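Cytochrome C-type biogenesis protein ccmF (Thermus thermophilus, PDB 6ZMQ) is a membrane-bound heme lyase of cytochrome c maturation that holds a heme b and probably takes part in joining heme to apocytochrome c. Local coordinates at residues S264-P267 and W268-T272; I114-W117 and G118-T122; K131-P135 and W136-L140. All coordinates share one frame; numbering follows the deposited sequence.

Overall arrangement
All three contacts are local, made within or at the start of a membrane helix, and all belong to the part of the chain related to cytochrome c assembly proteins. Along the chain, contact 2 comes first, midway through helix 110-129. Contact 3 follows, on the turn into helix 135-157, and contact 1 comes last, opening helix 266-284. Centre to centre, contacts 2 and 3 lie about 23 Å apart, contacts 1 and 2 about 21 Å, and contacts 1 and 3 about 28 Å; none touches another. Contact 1 is nearest the middle of the molecule, so the three sample the bundle from the heme-bearing core to an outer edge where one membrane helix begins.

Contact 1. Residues S264-P267 and W268-T272; sequences SFIP and WLLAT. With LMT (dodecyl-beta-D-maltoside), chain D.
L269 lays a methyl over the ring of F265, one turn back along the chain. Its CD1 stands 3.9 Å from the ring centroid and 14° off the normal, a CH-pi contact, while CD2 of L269 reaches CZ of F265 at 3.8 Å. Both branches thus lie over the same face of the phenyl ring, CD2 farther out, a task suited to a forked leucine. F265 has CG trans to its backbone N (chi1 -175°), which carries the ring forward along the helix to meet both L269 and W268. With W268 the meeting is rim to rim: CE1 of F265 lies 3.6 Å from CE3 of W268, and the ring planes differ by only 17°.

This turn opens helix 266-284, just after the tryptophan-rich WWD segment that marks heme-handling proteins of this family. F265 meets W255 and W376 edge-to-face, and further along the helix H276 is an axial ligand of the heme iron.

The W268 indole is lined on both faces. T272 OG1 sits 4.1 Å above the plane, over its centre, and also donates to W268 O; W231 NE1 is a second partner of that hydroxyl. Across the opposite face runs the detergent tail, with LMT C11 3.6 Å from W268 CH2. The broad, largely hydrocarbon face of an indole suits a position touched by an alkyl chain and by phosphatidylethanolamine. I266 CG2 and L270 CD1 lie side by side at 3.9 Å. P267 lies in the first turn, where a missing N-H costs no helical bond; its carbonyl accepts from A271 N at 2.8 Å, and its ring packs on helix 288-307.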
loop_
_atom_site.group_PDB
_atom_site.type_symbol
_atom_site.label_atom_id
_atom_site.label_comp_id
_atom_site.label_asym_id
_atom_site.label_seq_id
_atom_site.Cartn_x
_atom_site.Cartn_y
_atom_site.Cartn_z
ATOM N N SER A 264 5.805 0.391 -5.081
ATOM C CA SER A 264 4.740 0.616 -4.112
ATOM C C SER A 264 5.272 1.034 -2.748
ATOM O O SER A 264 4.487 1.173 -1.805
ATOM C CB SER A 264 3.860 -0.630 -3.981
ATOM O OG SER A 264 3.652 -1.233 -5.251
ATOM N N PHE A 265 6.584 1.220 -2.624
ATOM C CA PHE A 265 7.225 1.760 -1.434
ATOM C C PHE A 265 7.433 3.269 -1.535
ATOM O O PHE A 265 7.272 3.964 -0.527
ATOM C CB PHE A 265 8.562 1.051 -1.199
ATOM C CG PHE A 265 9.271 1.448 0.076
ATOM C CD1 PHE A 265 8.570 1.618 1.268
ATOM C CD2 PHE A 265 10.652 1.607 0.084
ATOM C CE1 PHE A 265 9.234 1.962 2.442
ATOM C CE2 PHE A 265 11.326 1.955 1.251
ATOM C CZ PHE A 265 10.613 2.132 2.433
ATOM N N ILE A 266 7.796 3.779 -2.717
ATOM C CA ILE A 266 7.818 5.218 -3.036
ATOM C C ILE A 266 6.535 5.984 -2.674
ATOM O O ILE A 266 6.675 7.023 -2.009
ATOM C CB ILE A 266 8.216 5.474 -4.515
ATOM C CG1 ILE A 266 9.678 5.106 -4.812
ATOM C CG2 ILE A 266 8.010 6.930 -4.957
ATOM C CD1 ILE A 266 9.873 4.022 -5.842
ATOM N N PRO A 267 5.290 5.563 -3.031
ATOM C CA PRO A 267 4.121 6.383 -2.622
ATOM C C PRO A 267 3.872 6.392 -1.123
ATOM O O PRO A 267 3.614 7.469 -0.556
ATOM C CB PRO A 267 2.946 5.727 -3.363
ATOM C CG PRO A 267 3.546 4.853 -4.357
ATOM C CD PRO A 267 4.794 4.381 -3.756
ATOM N N TRP A 268 3.985 5.215 -0.478
ATOM C CA TRP A 268 3.807 5.064 0.965
ATOM C C TRP A 268 4.755 5.954 1.761
ATOM O O TRP A 268 4.382 6.458 2.832
ATOM C CB TRP A 268 4.027 3.603 1.380
ATOM C CG TRP A 268 3.909 3.428 2.877
ATOM C CD1 TRP A 268 2.756 3.260 3.574
ATOM C CD2 TRP A 268 4.968 3.460 3.857
ATOM N NE1 TRP A 268 3.024 3.175 4.912
ATOM C CE2 TRP A 268 4.370 3.298 5.116
ATOM C CE3 TRP A 268 6.354 3.639 3.789
ATOM C CZ2 TRP A 268 5.104 3.281 6.298
ATOM C CZ3 TRP A 268 7.083 3.616 4.968
ATOM C CH2 TRP A 268 6.456 3.438 6.202
ATOM N N LEU A 269 5.982 6.134 1.268
ATOM C CA LEU A 269 6.926 7.057 1.892
ATOM C C LEU A 269 6.413 8.497 1.835
ATOM O O LEU A 269 6.342 9.189 2.861
ATOM C CB LEU A 269 8.293 6.930 1.213
ATOM C CG LEU A 269 9.147 5.713 1.598
ATOM C CD1 LEU A 269 10.404 5.617 0.726
ATOM C CD2 LEU A 269 9.496 5.721 3.065
ATOM N N LEU A 270 5.987 8.940 0.644
ATOM C CA LEU A 270 5.628 10.345 0.450
ATOM C C LEU A 270 4.312 10.666 1.140
ATOM O O LEU A 270 4.190 11.702 1.812
ATOM C CB LEU A 270 5.564 10.656 -1.046
ATOM C CG LEU A 270 6.870 10.388 -1.798
ATOM C CD1 LEU A 270 6.640 10.155 -3.297
ATOM C CD2 LEU A 270 7.889 11.493 -1.546
ATOM N N ALA A 271 3.359 9.726 1.073
ATOM C CA ALA A 271 2.110 9.840 1.818
ATOM C C ALA A 271 2.326 9.795 3.328
ATOM O O ALA A 271 1.466 10.260 4.078
ATOM C CB ALA A 271 1.130 8.749 1.389
ATOM N N THR A 272 3.525 9.470 3.748
ATOM C CA THR A 272 3.835 9.551 5.184
ATOM C C THR A 272 4.406 10.927 5.446
ATOM O O THR A 272 3.996 11.573 6.382
ATOM C CB THR A 272 4.962 8.615 5.557
ATOM O OG1 THR A 272 4.350 7.410 5.158
ATOM C CG2 THR A 272 5.165 8.538 7.046
HETATM C C1B LMT D . 17.481 -12.539 -0.186
HETATM C C2B LMT D . 19.015 -12.490 -0.478
HETATM C C3B LMT D . 19.672 -13.884 -0.746
HETATM C C4B LMT D . 18.736 -15.105 -0.529
HETATM C C5B LMT D . 17.436 -14.775 -1.282
HETATM C C6B LMT D . 16.516 -15.989 -1.282
HETATM O O1B LMT D . 16.887 -11.302 -0.511
HETATM O O2B LMT D . 19.191 -11.662 -1.557
HETATM O O3B LMT D . 20.845 -14.009 -0.057
HETATM O "O4'" LMT D . 19.297 -16.252 -1.045
HETATM O O5B LMT D . 16.754 -13.602 -0.804
HETATM O O6B LMT D . 17.125 -17.035 -1.924
HETATM C "C1'" LMT D . 15.606 -7.764 1.515
HETATM C "C2'" LMT D . 17.117 -7.862 1.127
HETATM C "C3'" LMT D . 17.341 -8.999 0.078
HETATM C "C4'" LMT D . 16.703 -10.336 0.516
HETATM C "C5'" LMT D . 15.203 -9.967 0.653
HETATM C "C6'" LMT D . 14.245 -11.115 0.815
HETATM O "O1'" LMT D . 15.464 -7.083 2.703
HETATM O "O2'" LMT D . 17.520 -6.683 0.560
HETATM O "O3'" LMT D . 18.668 -9.163 -0.175
HETATM O "O5'" LMT D . 15.043 -9.069 1.742
HETATM O "O6'" LMT D . 14.469 -11.601 2.074
HETATM C C1 LMT D . 15.138 -5.703 2.618
HETATM C C2 LMT D . 14.269 -5.414 3.813
HETATM C C3 LMT D . 14.445 -4.088 4.493
HETATM C C4 LMT D . 13.577 -3.052 3.817
HETATM C C5 LMT D . 13.726 -1.736 4.523
HETATM C C6 LMT D . 12.468 -0.919 4.575
HETATM C C7 LMT D . 11.317 -1.729 5.104
HETATM C C8 LMT D . 10.477 -0.874 5.988
HETATM C C9 LMT D . 9.022 -0.957 5.662
HETATM C C10 LMT D . 8.287 -0.020 6.575
HETATM C C11 LMT D . 6.817 -0.151 6.358
HETATM C C12 LMT D . 6.063 0.060 7.625
#

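Contact 2. Residues I114-W117 and G118-T122; sequences ILLW and GLLQT
L116 and L120, one turn apart on helix 110-129, make the side-chain contact here, CD1 of L116 to CD1 of L120 at 3.8 Å. They reach each other from different rotamers: L116 holds CG trans to its backbone N (chi1 -174°), whereas L120 turns CG trans to its carbonyl carbon (chi1 -65°), bringing the two methyls together. Helix 185-213 packs on this pair, Y194 against L116 and L195 against L120.

Backbone hydrogen bonds supply the rest of the grip. G118 N donates to I114 O at 2.9 Å, and L119, L120 and Q121 repeat the alpha-helical pattern, Q121 N reaching W117 O at 3.0 Å. G118, with no side chain, adds no bulk beside the large W117.

The aromatic contacts of W117 lead outside the turn: its indole stacks on Y194, meets F152, F197 and F329, and touches L303 and F307 of helix 288-307. A large flat ring suits a position where several helices converge.

Among polar side chains, Q121 runs between helices 135-157 and 185-213, against F152 and S201. T122 OG1 donates to L119 O at 2.6 Å, so a buried hydroxyl is answered by its own helix.

With peptide groups bonded to one another and leucine methyls meeting by dispersion alone, the turn, apart from Q121 and T122, presents a largely apolar surface, consistent with its place in a predicted membrane-spanning helix.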
loop_
_atom_site.group_PDB
_atom_site.type_symbol
_atom_site.label_atom_id
_atom_site.label_comp_id
_atom_site.label_asym_id
_atom_site.label_seq_id
_atom_site.Cartn_x
_atom_site.Cartn_y
_atom_site.Cartn_z
ATOM N N ILE A 114 -8.987 -1.651 -14.196
ATOM C CA ILE A 114 -9.179 -0.213 -14.368
ATOM C C ILE A 114 -10.663 0.143 -14.331
ATOM O O ILE A 114 -11.006 1.285 -14.005
ATOM C CB ILE A 114 -8.476 0.354 -15.622
ATOM C CG1 ILE A 114 -8.772 -0.442 -16.881
ATOM C CG2 ILE A 114 -6.977 0.403 -15.415
ATOM C CD1 ILE A 114 -8.746 0.380 -18.152
ATOM N N LEU A 115 -11.563 -0.821 -14.589
ATOM C CA LEU A 115 -12.985 -0.579 -14.313
ATOM C C LEU A 115 -13.251 -0.433 -12.808
ATOM O O LEU A 115 -13.967 0.483 -12.387
ATOM C CB LEU A 115 -13.852 -1.686 -14.920
ATOM C CG LEU A 115 -15.385 -1.666 -14.724
ATOM C CD1 LEU A 115 -16.009 -0.270 -14.897
ATOM C CD2 LEU A 115 -16.076 -2.658 -15.650
ATOM N N LEU A 116 -12.672 -1.311 -11.984
ATOM C CA LEU A 116 -12.839 -1.192 -10.530
ATOM C C LEU A 116 -12.143 0.064 -9.997
ATOM O O LEU A 116 -12.623 0.707 -9.054
ATOM C CB LEU A 116 -12.319 -2.467 -9.845
ATOM C CG LEU A 116 -12.435 -2.788 -8.340
ATOM C CD1 LEU A 116 -11.311 -2.217 -7.463
ATOM C CD2 LEU A 116 -13.796 -2.320 -7.804
ATOM N N TRP A 117 -11.031 0.436 -10.634
ATOM C CA TRP A 117 -10.273 1.639 -10.310
ATOM C C TRP A 117 -11.085 2.902 -10.586
ATOM O O TRP A 117 -11.172 3.801 -9.735
ATOM C CB TRP A 117 -9.001 1.612 -11.152
ATOM C CG TRP A 117 -7.908 2.457 -10.703
ATOM C CD1 TRP A 117 -7.944 3.374 -9.708
ATOM C CD2 TRP A 117 -6.577 2.480 -11.229
ATOM N NE1 TRP A 117 -6.726 3.964 -9.576
ATOM C CE2 TRP A 117 -5.863 3.434 -10.492
ATOM C CE3 TRP A 117 -5.920 1.781 -12.246
ATOM C CZ2 TRP A 117 -4.534 3.732 -10.747
ATOM C CZ3 TRP A 117 -4.587 2.065 -12.490
ATOM C CH2 TRP A 117 -3.907 3.027 -11.733
ATOM N N GLY A 118 -11.668 2.993 -11.786
ATOM C CA GLY A 118 -12.528 4.113 -12.116
ATOM C C GLY A 118 -13.805 4.133 -11.305
ATOM O O GLY A 118 -14.340 5.204 -11.024
ATOM N N LEU A 119 -14.277 2.959 -10.870
ATOM C CA LEU A 119 -15.445 2.903 -9.989
ATOM C C LEU A 119 -15.150 3.472 -8.608
ATOM O O LEU A 119 -15.960 4.227 -8.057
ATOM C CB LEU A 119 -15.958 1.468 -9.860
ATOM C CG LEU A 119 -17.256 1.385 -9.060
ATOM C CD1 LEU A 119 -18.153 0.547 -9.816
ATOM C CD2 LEU A 119 -17.112 0.762 -7.660
ATOM N N LEU A 120 -14.013 3.101 -8.020
ATOM C CA LEU A 120 -13.667 3.638 -6.711
ATOM C C LEU A 120 -13.300 5.115 -6.793
ATOM O O LEU A 120 -13.554 5.859 -5.831
ATOM C CB LEU A 120 -12.541 2.801 -6.094
ATOM C CG LEU A 120 -12.907 1.344 -5.777
ATOM C CD1 LEU A 120 -11.832 0.650 -4.952
ATOM C CD2 LEU A 120 -14.274 1.231 -5.089
ATOM N N GLN A 121 -12.801 5.561 -7.957
ATOM C CA GLN A 121 -12.662 6.989 -8.234
ATOM C C GLN A 121 -14.011 7.700 -8.232
ATOM O O GLN A 121 -14.155 8.765 -7.614
ATOM C CB GLN A 121 -11.973 7.200 -9.579
ATOM C CG GLN A 121 -10.567 7.729 -9.472
ATOM C CD GLN A 121 -10.528 9.186 -9.085
ATOM O OE1 GLN A 121 -11.492 9.934 -9.271
ATOM N NE2 GLN A 121 -9.394 9.610 -8.568
ATOM N N THR A 122 -15.007 7.123 -8.921
ATOM C CA THR A 122 -16.327 7.746 -8.987
ATOM C C THR A 122 -17.028 7.737 -7.631
ATOM O O THR A 122 -17.753 8.686 -7.300
ATOM C CB THR A 122 -17.208 7.056 -10.026
ATOM O OG1 THR A 122 -17.237 5.648 -9.783
ATOM C CG2 THR A 122 -16.773 7.351 -11.467
#

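Contact 3. Residues K131-P135 and W136-L140; sequences KPLDP and WRASL
The carbonyls of D134 and P135 receive the first helical bonds, A138 N to D134 O at 3.1 Å and S139 N to P135 O at 2.9 Å, as the irregular segment 131-134 passes into helix 135-157. D134 holds the N-cap position, yet its carboxylate makes no capping bond. Its CG sits between backbone N and carbonyl carbon (chi1 57°), and the group reaches instead for R137, where OD2 and NH1 form a salt bridge at 3.1 Å. The carboxylate approaches the guanidinium at its edge, the two planes 29° apart.

L133 comes from another direction. Its CD1 lies 3.4 Å above one face of the R137 guanidinium, near the rim, and the two side chains cross at about a right angle; a leucine methyl can sit on this flat cation without competing for its N-H groups. Its other branch, CD2, reaches the CB of A138 at 4.2 Å.

This is the start of a membrane helix after a short connection from helix 110-129, with proline in the first helical position, where no N-H is required. The D134-R137 pair has further partners: OD1 of D134 bridges to R215 and NH2 of R137 to E222, so positive and negative groups alternate, which probably favours the charged forms of D134 and R137.

K131 drapes its aliphatic part over the small A138, CE to CB at 3.7 Å, and NZ bonds weakly to A128 O and S129 O at the end of the preceding helix. The W136 indole lies at the outside of the turn, with P135 CD against its CE3 at 3.8 Å. S139 turns its hydroxyl back to W136 O, at 2.7 Å from OG, a carbonyl that also accepts from L140 N.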
loop_
_atom_site.group_PDB
_atom_site.type_symbol
_atom_site.label_atom_id
_atom_site.label_comp_id
_atom_site.label_asym_id
_atom_site.label_seq_id
_atom_site.Cartn_x
_atom_site.Cartn_y
_atom_site.Cartn_z
ATOM N N LYS A 131 -19.454 18.192 -0.470
ATOM C CA LYS A 131 -18.541 19.072 0.231
ATOM C C LYS A 131 -19.256 20.311 0.772
ATOM O O LYS A 131 -20.203 20.816 0.159
ATOM C CB LYS A 131 -17.432 19.483 -0.738
ATOM C CG LYS A 131 -18.011 19.909 -2.103
ATOM C CD LYS A 131 -17.011 20.557 -3.043
ATOM C CE LYS A 131 -17.362 20.241 -4.492
ATOM N NZ LYS A 131 -17.721 18.824 -4.670
ATOM N N PRO A 132 -18.858 20.783 1.951
ATOM C CA PRO A 132 -19.183 22.155 2.378
ATOM C C PRO A 132 -18.111 23.157 1.942
ATOM O O PRO A 132 -17.411 23.764 2.764
ATOM C CB PRO A 132 -19.281 21.998 3.898
ATOM C CG PRO A 132 -18.257 20.941 4.199
ATOM C CD PRO A 132 -18.473 19.939 3.100
ATOM N N LEU A 133 -17.975 23.341 0.628
ATOM C CA LEU A 133 -16.872 24.114 0.074
ATOM C C LEU A 133 -17.369 25.242 -0.825
ATOM O O LEU A 133 -18.338 25.080 -1.575
ATOM C CB LEU A 133 -15.905 23.179 -0.665
ATOM C CG LEU A 133 -14.602 23.752 -1.205
ATOM C CD1 LEU A 133 -13.656 23.797 -0.053
ATOM C CD2 LEU A 133 -14.032 22.822 -2.261
ATOM N N ASP A 134 -16.684 26.385 -0.719
ATOM C CA ASP A 134 -17.028 27.605 -1.439
ATOM C C ASP A 134 -16.802 27.427 -2.947
ATOM O O ASP A 134 -15.900 26.685 -3.345
ATOM C CB ASP A 134 -16.211 28.768 -0.833
ATOM C CG ASP A 134 -14.708 28.536 -0.873
ATOM O OD1 ASP A 134 -14.108 28.601 -1.965
ATOM O OD2 ASP A 134 -14.115 28.290 0.202
ATOM N N PRO A 135 -17.618 28.074 -3.805
ATOM C CA PRO A 135 -17.816 27.562 -5.183
ATOM C C PRO A 135 -16.630 27.644 -6.149
ATOM O O PRO A 135 -16.632 26.882 -7.127
ATOM C CB PRO A 135 -18.996 28.408 -5.689
ATOM C CG PRO A 135 -19.712 28.818 -4.437
ATOM C CD PRO A 135 -18.586 29.154 -3.523
ATOM N N TRP A 136 -15.651 28.537 -5.936
ATOM C CA TRP A 136 -14.510 28.632 -6.854
ATOM C C TRP A 136 -13.656 27.367 -6.824
ATOM O O TRP A 136 -13.460 26.696 -7.856
ATOM C CB TRP A 136 -13.639 29.850 -6.513
ATOM C CG TRP A 136 -14.234 31.215 -6.793
ATOM C CD1 TRP A 136 -13.885 32.065 -7.806
ATOM C CD2 TRP A 136 -15.221 31.910 -6.017
ATOM N NE1 TRP A 136 -14.615 33.225 -7.728
ATOM C CE2 TRP A 136 -15.441 33.155 -6.638
ATOM C CE3 TRP A 136 -15.948 31.595 -4.863
ATOM C CZ2 TRP A 136 -16.355 34.082 -6.146
ATOM C CZ3 TRP A 136 -16.864 32.512 -4.383
ATOM C CH2 TRP A 136 -17.062 33.741 -5.026
ATOM N N ARG A 137 -13.217 26.961 -5.640
ATOM C CA ARG A 137 -12.471 25.722 -5.613
ATOM C C ARG A 137 -13.369 24.496 -5.527
ATOM O O ARG A 137 -12.874 23.389 -5.720
ATOM C CB ARG A 137 -11.420 25.716 -4.501
ATOM C CG ARG A 137 -11.773 25.734 -3.045
ATOM C CD ARG A 137 -10.606 26.453 -2.378
ATOM N NE ARG A 137 -10.070 25.724 -1.230
ATOM C CZ ARG A 137 -10.580 25.735 -0.006
ATOM N NH1 ARG A 137 -11.631 26.493 0.276
ATOM N NH2 ARG A 137 -10.005 25.017 0.946
ATOM N N ALA A 138 -14.685 24.668 -5.351
ATOM C CA ALA A 138 -15.601 23.549 -5.567
ATOM C C ALA A 138 -15.675 23.186 -7.048
ATOM O O ALA A 138 -15.589 22.002 -7.416
ATOM C CB ALA A 138 -16.984 23.896 -5.014
ATOM N N SER A 139 -15.773 24.205 -7.909
ATOM C CA SER A 139 -15.715 24.000 -9.353
ATOM C C SER A 139 -14.368 23.433 -9.780
ATOM O O SER A 139 -14.304 22.559 -10.657
ATOM C CB SER A 139 -15.974 25.318 -10.077
ATOM O OG SER A 139 -14.788 26.091 -10.157
ATOM N N LEU A 140 -13.280 23.872 -9.133
ATOM C CA LEU A 140 -11.997 23.329 -9.571
ATOM C C LEU A 140 -11.693 21.923 -9.044
ATOM O O LEU A 140 -11.032 21.156 -9.769
ATOM C CB LEU A 140 -10.856 24.286 -9.241
ATOM C CG LEU A 140 -10.369 25.058 -10.483
ATOM C CD1 LEU A 140 -9.024 25.640 -10.252
ATOM C CD2 LEU A 140 -10.333 24.217 -11.777
#